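Local coordinates for protein EH1AB1 (Metagenome, PDB 6I8F) that hydrolyses esters, probably through the serine-based chemistry of the alpha/beta hydrolase fold, at residues R21-L24 and D25-A29; P296-I299 and H300-S304. All coordinates share one frame; numbering follows the deposited sequence.

In the fold
Interaction 1 is a run of helix 18-32 near the start of the modelled chain, and interaction 2 comprises the short strand 298-299 and the turn that leads on from it, some 270 residues later. Their centres nevertheless lie about 14 Å apart, and they meet directly: CD1 of I299 packs 4.1 Å from CD2 of L23 and 4.1 Å from CD2 of L24. The centre of interaction 1 is about 24 Å from the centre of the chain, that of interaction 2 about 13 Å. The N-terminal helix therefore covers the outer side of a turn that carries H300, the probable catalytic histidine, beyond the end of strand 290-296, outermost in the sheet within this chain.

Interaction 1 (R21-L24 and D25-A29); sequences RNLL and DLMDA
The backbone NH of D25 reaches the carbonyl O of R21 at an N to O distance of 2.8 Å, the shortest of four successive i to i+4 bonds; its N-H...O angle of 164° makes it also the straightest. L26 N to N22 O, M27 N to L23 O and D28 N to L24 O continue the ladder, the last at 2.9 Å, which identifies the stretch as regular alpha-helix within helix 18-32. Side chains add a smaller apolar contact on one flank. L23 has its CG anti to the backbone N (chi1 -180°), which swings the isobutyl group beside its own carbonyl carbon; M27 runs on extended beyond CG, and its methyl CE comes to 4.0 Å from L23 CD2, the two side chains crossing obliquely. The sulphur takes the looser contact, M27 SD lying 4.2 Å from L24 CD2. M27 CG also rests 3.5 Å from L23 O, the acceptor of its own backbone NH. L23, the buried member, continues onto F308 and L309, while L24 packs on L16 and Y222. The guanidinium of R21 turns away from the contact, its NH2 hydrogen-bonded to L16 O. Chemically the segment is only roughly amphipathic: L23 and L24 turn to the protein body, whereas N22, D25, L26 and D28 are exposed, and its local cohesion comes mainly from backbone bonds, with weak dispersion contacts beside them.

Interaction 2 (P296-I299 and H300-S304); sequences PGTI and HGFFS
T298 places its methyl CG2 over the centre of the F302 ring, 3.5 Å from the centroid and only 8° off the ring normal, a CH-pi contact in which the two side chains cross at about a right angle. With the threonine's OG1 anti to the backbone N (chi1 -167°), CG2 falls between that N and the carbonyl carbon, where it stands over the ring, while OG1 lies 3.2 Å from F302 CB. F302 itself holds CG between its backbone N and carbonyl carbon (chi1 81°), folding the ring back over T298; its CD1 edge passes 3.2 Å from I299 O, near the ring plane. That same oxygen accepts the bond from F302 N, at 3.2 Å, closing a type II beta turn from I299 to F302, in which G301 has backbone angles that would jam a CB against H300 O. The F302 ring also touches L265, A267 and A315. With an alanine in place of F302, the T298 methyl would probably lose its aromatic face and a gap would open toward those side chains. The H300 imidazole has its polar partners outside the segments, ND1 hydrogen-bonded to D270 OD2 and NE2 to S175 OG. The arrangement is that of the histidine loop of alpha/beta hydrolases, consistent with a Ser-His-Asp catalytic triad.

Interaction 1 (R21-L24 and D25-A29)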
loop_
_atom_site.group_PDB
_atom_site.type_symbol
_atom_site.label_atom_id
_atom_site.label_comp_id
_atom_site.label_asym_id
_atom_site.label_seq_id
_atom_site.Cartn_x
_atom_site.Cartn_y
_atom_site.Cartn_z
ATOM N N ARG A 21 -18.646 -13.116 -8.838
ATOM C CA ARG A 21 -19.528 -14.223 -9.268
ATOM C C ARG A 21 -20.621 -13.689 -10.209
ATOM O O ARG A 21 -20.854 -14.253 -11.273
ATOM C CB ARG A 21 -20.147 -14.917 -8.051
ATOM C CG ARG A 21 -19.860 -16.410 -7.982
ATOM C CD ARG A 21 -20.191 -17.038 -6.637
ATOM N NE ARG A 21 -19.536 -16.393 -5.500
ATOM C CZ ARG A 21 -20.172 -15.905 -4.437
ATOM N NH1 ARG A 21 -21.491 -15.966 -4.362
ATOM N NH2 ARG A 21 -19.489 -15.369 -3.443
ATOM N N ASN A 22 -21.276 -12.593 -9.802
ATOM C CA ASN A 22 -22.346 -11.979 -10.590
ATOM C C ASN A 22 -21.821 -11.618 -11.981
ATOM O O ASN A 22 -22.494 -11.906 -12.978
ATOM C CB ASN A 22 -22.973 -10.768 -9.897
ATOM C CG ASN A 22 -23.864 -11.157 -8.736
ATOM O OD1 ASN A 22 -24.243 -12.322 -8.598
ATOM N ND2 ASN A 22 -24.193 -10.195 -7.889
ATOM N N LEU A 23 -20.626 -11.016 -12.056
ATOM C CA LEU A 23 -20.072 -10.634 -13.359
ATOM C C LEU A 23 -19.772 -11.883 -14.201
ATOM O O LEU A 23 -19.986 -11.882 -15.417
ATOM C CB LEU A 23 -18.798 -9.796 -13.205
ATOM C CG LEU A 23 -18.179 -9.365 -14.535
ATOM C CD1 LEU A 23 -19.156 -8.506 -15.333
ATOM C CD2 LEU A 23 -16.866 -8.622 -14.338
ATOM N N LEU A 24 -19.211 -12.914 -13.566
ATOM C CA LEU A 24 -18.840 -14.137 -14.283
ATOM C C LEU A 24 -20.103 -14.823 -14.828
ATOM O O LEU A 24 -20.086 -15.325 -15.952
ATOM C CB LEU A 24 -18.047 -15.065 -13.358
ATOM C CG LEU A 24 -16.660 -14.569 -12.955
ATOM C CD1 LEU A 24 -15.983 -15.579 -12.045
ATOM C CD2 LEU A 24 -15.788 -14.281 -14.168
ATOM N N ASP A 25 -21.191 -14.812 -14.046
ATOM C CA ASP A 25 -22.491 -15.325 -14.511
ATOM C C ASP A 25 -22.952 -14.536 -15.748
ATOM O O ASP A 25 -23.470 -15.127 -16.699
ATOM C CB ASP A 25 -23.554 -15.268 -13.412
ATOM C CG ASP A 25 -23.338 -16.259 -12.284
ATOM O OD1 ASP A 25 -22.575 -17.217 -12.480
ATOM O OD2 ASP A 25 -23.931 -16.052 -11.215
ATOM N N LEU A 26 -22.743 -13.210 -15.741
ATOM C CA LEU A 26 -23.114 -12.355 -16.872
ATOM C C LEU A 26 -22.342 -12.748 -18.131
ATOM O O LEU A 26 -22.916 -12.831 -19.220
ATOM C CB LEU A 26 -22.854 -10.882 -16.547
ATOM C CG LEU A 26 -24.113 -10.058 -16.297
ATOM C CD1 LEU A 26 -23.756 -8.619 -15.951
ATOM C CD2 LEU A 26 -25.043 -10.111 -17.505
ATOM N N MET A 27 -21.031 -12.931 -17.987
ATOM C CA MET A 27 -20.190 -13.293 -19.116
ATOM C C MET A 27 -20.599 -14.676 -19.645
ATOM O O MET A 27 -20.574 -14.918 -20.854
ATOM C CB MET A 27 -18.719 -13.287 -18.702
ATOM C CG MET A 27 -18.211 -11.888 -18.387
ATOM S SD MET A 27 -16.592 -11.884 -17.565
ATOM C CE MET A 27 -16.076 -10.202 -17.900
ATOM N N ASP A 28 -21.009 -15.569 -18.736
ATOM C CA ASP A 28 -21.461 -16.905 -19.106
ATOM C C ASP A 28 -22.754 -16.811 -19.930
ATOM O O ASP A 28 -22.875 -17.468 -20.966
ATOM C CB ASP A 28 -21.649 -17.801 -17.882
ATOM C CG ASP A 28 -22.217 -19.165 -18.235
ATOM O OD1 ASP A 28 -21.581 -19.872 -19.045
ATOM O OD2 ASP A 28 -23.308 -19.501 -17.718
ATOM N N ALA A 29 -23.715 -16.002 -19.459
ATOM C CA ALA A 29 -24.986 -15.787 -20.165
ATOM C C ALA A 29 -24.703 -15.266 -21.580
ATOM O O ALA A 29 -25.253 -15.783 -22.560
ATOM C CB ALA A 29 -25.875 -14.845 -19.390
#

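Interaction 2 (P296-I299 and H300-S304)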
loop_
_atom_site.group_PDB
_atom_site.type_symbol
_atom_site.label_atom_id
_atom_site.label_comp_id
_atom_site.label_asym_id
_atom_site.label_seq_id
_atom_site.Cartn_x
_atom_site.Cartn_y
_atom_site.Cartn_z
ATOM N N PRO A 296 -8.235 -10.102 -2.793
ATOM C CA PRO A 296 -8.789 -11.450 -2.909
ATOM C C PRO A 296 -10.201 -11.410 -3.512
ATOM O O PRO A 296 -10.910 -10.405 -3.397
ATOM C CB PRO A 296 -8.808 -11.986 -1.470
ATOM C CG PRO A 296 -8.814 -10.734 -0.600
ATOM C CD PRO A 296 -8.081 -9.672 -1.394
ATOM N N GLY A 297 -10.589 -12.504 -4.159
ATOM C CA GLY A 297 -11.980 -12.708 -4.575
ATOM C C GLY A 297 -12.391 -11.865 -5.778
ATOM O O GLY A 297 -13.575 -11.773 -6.060
ATOM N N THR A 298 -11.434 -11.253 -6.487
ATOM C CA THR A 298 -11.735 -10.537 -7.732
ATOM C C THR A 298 -10.810 -11.060 -8.833
ATOM O O THR A 298 -9.912 -11.869 -8.568
ATOM C CB THR A 298 -11.654 -9.012 -7.571
ATOM O OG1 THR A 298 -12.242 -8.409 -8.730
ATOM C CG2 THR A 298 -10.240 -8.514 -7.364
ATOM N N ILE A 299 -11.029 -10.566 -10.055
ATOM C CA ILE A 299 -10.459 -11.143 -11.251
ATOM C C ILE A 299 -9.581 -10.116 -11.960
ATOM O O ILE A 299 -9.743 -8.919 -11.785
ATOM C CB ILE A 299 -11.568 -11.633 -12.208
ATOM C CG1 ILE A 299 -12.549 -10.511 -12.555
ATOM C CG2 ILE A 299 -12.267 -12.853 -11.627
ATOM C CD1 ILE A 299 -13.564 -10.883 -13.615
ATOM N N HIS A 300 -8.717 -10.634 -12.834
ATOM C CA HIS A 300 -7.964 -9.835 -13.754
ATOM C C HIS A 300 -8.924 -8.915 -14.525
ATOM O O HIS A 300 -9.960 -9.362 -15.012
ATOM C CB HIS A 300 -7.163 -10.740 -14.692
ATOM C CG HIS A 300 -6.080 -10.019 -15.408
ATOM N ND1 HIS A 300 -4.851 -9.747 -14.809
ATOM C CD2 HIS A 300 -6.042 -9.483 -16.650
ATOM C CE1 HIS A 300 -4.100 -9.084 -15.672
ATOM N NE2 HIS A 300 -4.810 -8.915 -16.815
ATOM N N GLY A 301 -8.559 -7.633 -14.623
ATOM C CA GLY A 301 -9.356 -6.618 -15.325
ATOM C C GLY A 301 -10.161 -5.728 -14.394
ATOM O O GLY A 301 -10.668 -4.706 -14.837
ATOM N N PHE A 302 -10.281 -6.092 -13.107
ATOM C CA PHE A 302 -11.243 -5.444 -12.203
ATOM C C PHE A 302 -10.949 -3.942 -12.022
ATOM O O PHE A 302 -11.841 -3.193 -11.676
ATOM C CB PHE A 302 -11.301 -6.166 -10.853
ATOM C CG PHE A 302 -10.222 -5.831 -9.850
ATOM C CD1 PHE A 302 -8.960 -6.402 -9.928
ATOM C CD2 PHE A 302 -10.495 -4.996 -8.777
ATOM C CE1 PHE A 302 -7.985 -6.107 -8.983
ATOM C CE2 PHE A 302 -9.520 -4.701 -7.834
ATOM C CZ PHE A 302 -8.268 -5.268 -7.932
ATOM N N PHE A 303 -9.696 -3.524 -12.247
ATOM C CA PHE A 303 -9.220 -2.142 -12.027
ATOM C C PHE A 303 -9.960 -1.180 -12.960
ATOM O O PHE A 303 -10.128 -0.008 -12.635
ATOM C CB PHE A 303 -7.701 -2.053 -12.248
ATOM C CG PHE A 303 -7.001 -0.814 -11.734
ATOM C CD1 PHE A 303 -6.546 0.156 -12.612
ATOM C CD2 PHE A 303 -6.722 -0.655 -10.386
ATOM C CE1 PHE A 303 -5.868 1.278 -12.155
ATOM C CE2 PHE A 303 -6.031 0.457 -9.926
ATOM C CZ PHE A 303 -5.608 1.427 -10.811
ATOM N N SER A 304 -10.385 -1.678 -14.123
ATOM C CA SER A 304 -11.084 -0.841 -15.076
ATOM C C SER A 304 -12.497 -1.352 -15.378
ATOM O O SER A 304 -13.199 -0.692 -16.111
ATOM C CB SER A 304 -10.277 -0.670 -16.334
ATOM O OG SER A 304 -10.063 -1.918 -16.957
#